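Local atomic coordinates of hydratase ChsH1 (Mycobacterium tuberculosis, PDB entry 4W78), a protein that catalyses, in complex with ChsH2, the hydration of a steroid enoyl-CoA, 3-oxo-4,17-pregnadiene-20-carboxyl-CoA, during degradation of the cholesterol side chain. Residues M66-T71 with C105-H110. Residues are numbered along the deposited sequence; the frame is centred on the assembly and turned at random.
Sequences MIQVWT and CEQTYH
Ile67 meets Tyr109 and Gln107 through a single methyl, CG2, in the apolar part of this contact. CG2 of Ile67 sits at the edge of the tyrosine ring, near its plane and 3.8 Å from CE1 of Tyr109, and it also lies 3.7 Å from OE1 of Gln107. With CG1 anti to the backbone N (chi1 -172°), the longer branch of Ile67 points away from strand 105-109. The Ile67 side chain also touches Leu113, Ala156 and Trp148.

The polar part centres on the Gln107 amide. Gln107 OE1 accepts a 2.7 Å hydrogen bond from Tyr109 OH, in the carbonyl plane and on a lone pair (C=O...O angle 138°). A water donates to Gln107 OE1 at 2.9 Å and accepts from Gln68 N at 3.1 Å. This water is the hydrogen-bonded link between helix 67-70 and the strand; no direct hydrogen bond joins the two segments. The Gln68 side chain crosses that of Gln107 at about a right angle, their amide planes 47° apart; OE1 of Gln68 comes within 3.1 Å of NE2 of Gln107, but the angle is too poor for a hydrogen bond.

Residues 105-108 pair with a strand of the ChsH2 chain, continuing the sheet across the interface, and Met158 on the neighbouring strand 153-165 touches both glutamines. The packing of a short helix against a strand of the hot-dog sheet thus lies at the interface with the ChsH2 chain. Gln107 OE1 has two donors and NE2 is hydrogen-bonded outside this contact, so both ends of the buried amide are satisfied, which should fix its rotation and give the water a defined place between helix and strand.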
ATOM      1  N   MET A  66      -6.478  -4.480 -12.705  1.00 11.30           N
ATOM      2  CA  MET A  66      -6.285  -3.240 -11.938  1.00 11.59           C
ATOM      3  C   MET A  66      -7.347  -2.165 -12.165  1.00 11.83           C
ATOM      4  O   MET A  66      -7.282  -1.108 -11.527  1.00 10.64           O
ATOM      5  CB  MET A  66      -4.902  -2.621 -12.215  1.00 11.51           C
ATOM      6  CG  MET A  66      -3.758  -3.341 -11.525  1.00 12.63           C
ATOM      7  SD  MET A  66      -2.231  -2.374 -11.585  1.00 13.30           S
ATOM      8  CE  MET A  66      -2.533  -1.160 -10.298  1.00 13.48           C
ATOM      9  N   ILE A  67      -8.341  -2.405 -13.023  1.00 11.45           N
ATOM     10  CA  ILE A  67      -9.274  -1.324 -13.382  1.00 11.15           C
ATOM     11  C   ILE A  67      -9.928  -0.667 -12.163  1.00 12.70           C
ATOM     12  O   ILE A  67      -9.965   0.554 -12.071  1.00 12.30           O
ATOM     13  CB  ILE A  67     -10.326  -1.736 -14.441  1.00 11.41           C
ATOM     14  CG1 ILE A  67     -11.122  -0.510 -14.915  1.00 14.21           C
ATOM     15  CG2 ILE A  67     -11.282  -2.809 -13.905  1.00 13.31           C
ATOM     16  CD1 ILE A  67     -10.288   0.464 -15.724  1.00 16.84           C
ATOM     17  N   GLN A  68     -10.366  -1.471 -11.200  1.00 12.29           N
ATOM     18  CA  GLN A  68     -11.035  -0.926 -10.028  1.00 14.34           C
ATOM     19  C   GLN A  68     -10.056  -0.232  -9.084  1.00 13.75           C
ATOM     20  O   GLN A  68     -10.447   0.632  -8.296  1.00 13.72           O
ATOM     21  CB  GLN A  68     -11.779  -2.056  -9.313  1.00 18.17           C
ATOM     22  CG  GLN A  68     -12.770  -1.633  -8.265  1.00 22.81           C
ATOM     23  CD  GLN A  68     -13.641  -2.803  -7.809  1.00 23.96           C
ATOM     24  OE1 GLN A  68     -13.709  -3.828  -8.463  1.00 23.45           O
ATOM     25  NE2 GLN A  68     -14.288  -2.647  -6.670  1.00 30.50           N
ATOM     26  N   VAL A  69      -8.774  -0.599  -9.152  1.00 10.59           N
ATOM     27  CA  VAL A  69      -7.773   0.016  -8.287  1.00 11.49           C
ATOM     28  C   VAL A  69      -7.644   1.516  -8.548  1.00 11.57           C
ATOM     29  O   VAL A  69      -7.536   2.314  -7.615  1.00 12.38           O
ATOM     30  CB  VAL A  69      -6.397  -0.678  -8.467  1.00 12.08           C
ATOM     31  CG1 VAL A  69      -5.352  -0.054  -7.581  1.00 13.27           C
ATOM     32  CG2 VAL A  69      -6.542  -2.163  -8.159  1.00 12.78           C
ATOM     33  N   TRP A  70      -7.690   1.899  -9.822  1.00 12.64           N
ATOM     34  CA  TRP A  70      -7.442   3.295 -10.160  1.00 11.41           C
ATOM     35  C   TRP A  70      -8.440   4.216  -9.496  1.00 11.72           C
ATOM     36  O   TRP A  70      -8.083   5.336  -9.091  1.00 12.68           O
ATOM     37  CB  TRP A  70      -7.464   3.498 -11.682  1.00 10.99           C
ATOM     38  CG  TRP A  70      -6.514   2.583 -12.381  1.00 10.85           C
ATOM     39  CD1 TRP A  70      -6.836   1.605 -13.273  1.00 13.34           C
ATOM     40  CD2 TRP A  70      -5.091   2.517 -12.208  1.00 11.50           C
ATOM     41  NE1 TRP A  70      -5.701   0.938 -13.677  1.00 13.40           N
ATOM     42  CE2 TRP A  70      -4.620   1.483 -13.044  1.00 11.28           C
ATOM     43  CE3 TRP A  70      -4.170   3.237 -11.436  1.00 12.47           C
ATOM     44  CZ2 TRP A  70      -3.274   1.142 -13.117  1.00 11.92           C
ATOM     45  CZ3 TRP A  70      -2.831   2.895 -11.508  1.00 13.11           C
ATOM     46  CH2 TRP A  70      -2.398   1.858 -12.353  1.00 13.38           C
ATOM     47  N   THR A  71      -9.681   3.742  -9.354  1.00 11.14           N
ATOM     48  CA  THR A  71     -10.748   4.611  -8.864  1.00 11.50           C
ATOM     49  C   THR A  71     -11.150   4.363  -7.408  1.00 11.98           C
ATOM     50  O   THR A  71     -12.127   4.927  -6.926  1.00 14.79           O
ATOM     51  CB  THR A  71     -11.996   4.552  -9.771  1.00 11.27           C
ATOM     52  OG1 THR A  71     -12.309   3.189 -10.051  1.00 11.28           O
ATOM     53  CG2 THR A  71     -11.727   5.246 -11.106  1.00 13.91           C
ATOM     54  N   CYS A 105     -18.936 -10.637  -8.750  1.00 19.66           N
ATOM     55  CA  CYS A 105     -18.279  -9.503  -9.393  1.00 18.34           C
ATOM     56  C   CYS A 105     -17.905  -9.974 -10.797  1.00 23.74           C
ATOM     57  O   CYS A 105     -17.086 -10.880 -10.931  1.00 26.95           O
ATOM     58  CB  CYS A 105     -16.978  -9.166  -8.641  1.00 22.31           C
ATOM     59  SG  CYS A 105     -15.872  -7.953  -9.465  1.00 47.90           S
ATOM     60  N   GLU A 106     -18.489  -9.382 -11.838  1.00 18.19           N
ATOM     61  CA  GLU A 106     -18.097  -9.717 -13.202  1.00 17.29           C
ATOM     62  C   GLU A 106     -17.527  -8.494 -13.896  1.00 17.12           C
ATOM     63  O   GLU A 106     -18.223  -7.503 -14.058  1.00 17.88           O
ATOM     64  CB  GLU A 106     -19.283 -10.228 -14.008  1.00 21.01           C
ATOM     65  CG  GLU A 106     -18.919 -10.563 -15.441  1.00 30.23           C
ATOM     66  CD  GLU A 106     -20.133 -10.693 -16.339  1.00 37.91           C
ATOM     67  OE1 GLU A 106     -21.271 -10.555 -15.830  1.00 42.56           O
ATOM     68  OE2 GLU A 106     -19.946 -10.935 -17.552  1.00 42.77           O
ATOM     69  N   GLN A 107     -16.267  -8.564 -14.300  1.00 14.46           N
ATOM     70  CA  GLN A 107     -15.616  -7.441 -14.964  1.00 11.60           C
ATOM     71  C   GLN A 107     -15.364  -7.758 -16.435  1.00 13.92           C
ATOM     72  O   GLN A 107     -14.932  -8.867 -16.774  1.00 16.24           O
ATOM     73  CB  GLN A 107     -14.282  -7.104 -14.276  1.00 13.86           C
ATOM     74  CG  GLN A 107     -14.449  -6.637 -12.825  1.00 15.98           C
ATOM     75  CD  GLN A 107     -13.191  -6.000 -12.245  1.00 17.63           C
ATOM     76  OE1 GLN A 107     -12.085  -6.231 -12.719  1.00 16.66           O
ATOM     77  NE2 GLN A 107     -13.369  -5.177 -11.203  1.00 19.35           N
ATOM     78  N   THR A 108     -15.636  -6.784 -17.301  1.00 13.68           N
ATOM     79  CA  THR A 108     -15.358  -6.909 -18.732  1.00 12.95           C
ATOM     80  C   THR A 108     -14.359  -5.819 -19.121  1.00 14.09           C
ATOM     81  O   THR A 108     -14.506  -4.652 -18.730  1.00 14.44           O
ATOM     82  CB  THR A 108     -16.646  -6.753 -19.556  1.00 16.96           C
ATOM     83  OG1 THR A 108     -17.550  -7.823 -19.236  1.00 21.57           O
ATOM     84  CG2 THR A 108     -16.354  -6.751 -21.054  1.00 20.90           C
ATOM     85  N   TYR A 109     -13.315  -6.201 -19.846  1.00 14.33           N
ATOM     86  CA  TYR A 109     -12.267  -5.255 -20.235  1.00 13.05           C
ATOM     87  C   TYR A 109     -12.315  -5.041 -21.745  1.00 15.49           C
ATOM     88  O   TYR A 109     -12.051  -5.958 -22.525  1.00 17.64           O
ATOM     89  CB  TYR A 109     -10.889  -5.775 -19.803  1.00 14.20           C
ATOM     90  CG  TYR A 109     -10.893  -6.334 -18.396  1.00 12.80           C
ATOM     91  CD1 TYR A 109     -10.987  -5.491 -17.288  1.00 12.44           C
ATOM     92  CD2 TYR A 109     -10.827  -7.702 -18.174  1.00 13.07           C
ATOM     93  CE1 TYR A 109     -11.020  -6.005 -15.998  1.00 12.40           C
ATOM     94  CE2 TYR A 109     -10.859  -8.224 -16.897  1.00 13.37           C
ATOM     95  CZ  TYR A 109     -10.948  -7.365 -15.809  1.00 12.97           C
ATOM     96  OH  TYR A 109     -10.975  -7.898 -14.549  1.00 14.81           O
ATOM     97  N   HIS A 110     -12.668  -3.831 -22.169  1.00 14.82           N
ATOM     98  CA  HIS A 110     -12.820  -3.599 -23.605  1.00 17.89           C
ATOM     99  C   HIS A 110     -11.477  -3.517 -24.324  1.00 18.06           C
ATOM    100  O   HIS A 110     -11.356  -3.942 -25.477  1.00 20.64           O
ATOM    101  CB  HIS A 110     -13.659  -2.355 -23.871  1.00 20.81           C
ATOM    102  CG  HIS A 110     -15.022  -2.412 -23.257  1.00 24.60           C
ATOM    103  ND1 HIS A 110     -15.887  -3.464 -23.463  1.00 30.55           N
ATOM    104  CD2 HIS A 110     -15.668  -1.547 -22.439  1.00 26.29           C
ATOM    105  CE1 HIS A 110     -17.007  -3.248 -22.795  1.00 29.10           C
ATOM    106  NE2 HIS A 110     -16.901  -2.090 -22.167  1.00 29.04           N
TER
HETATM  107  O   HOH W   1     -10.350  -4.531 -11.103  1.00 17.83           O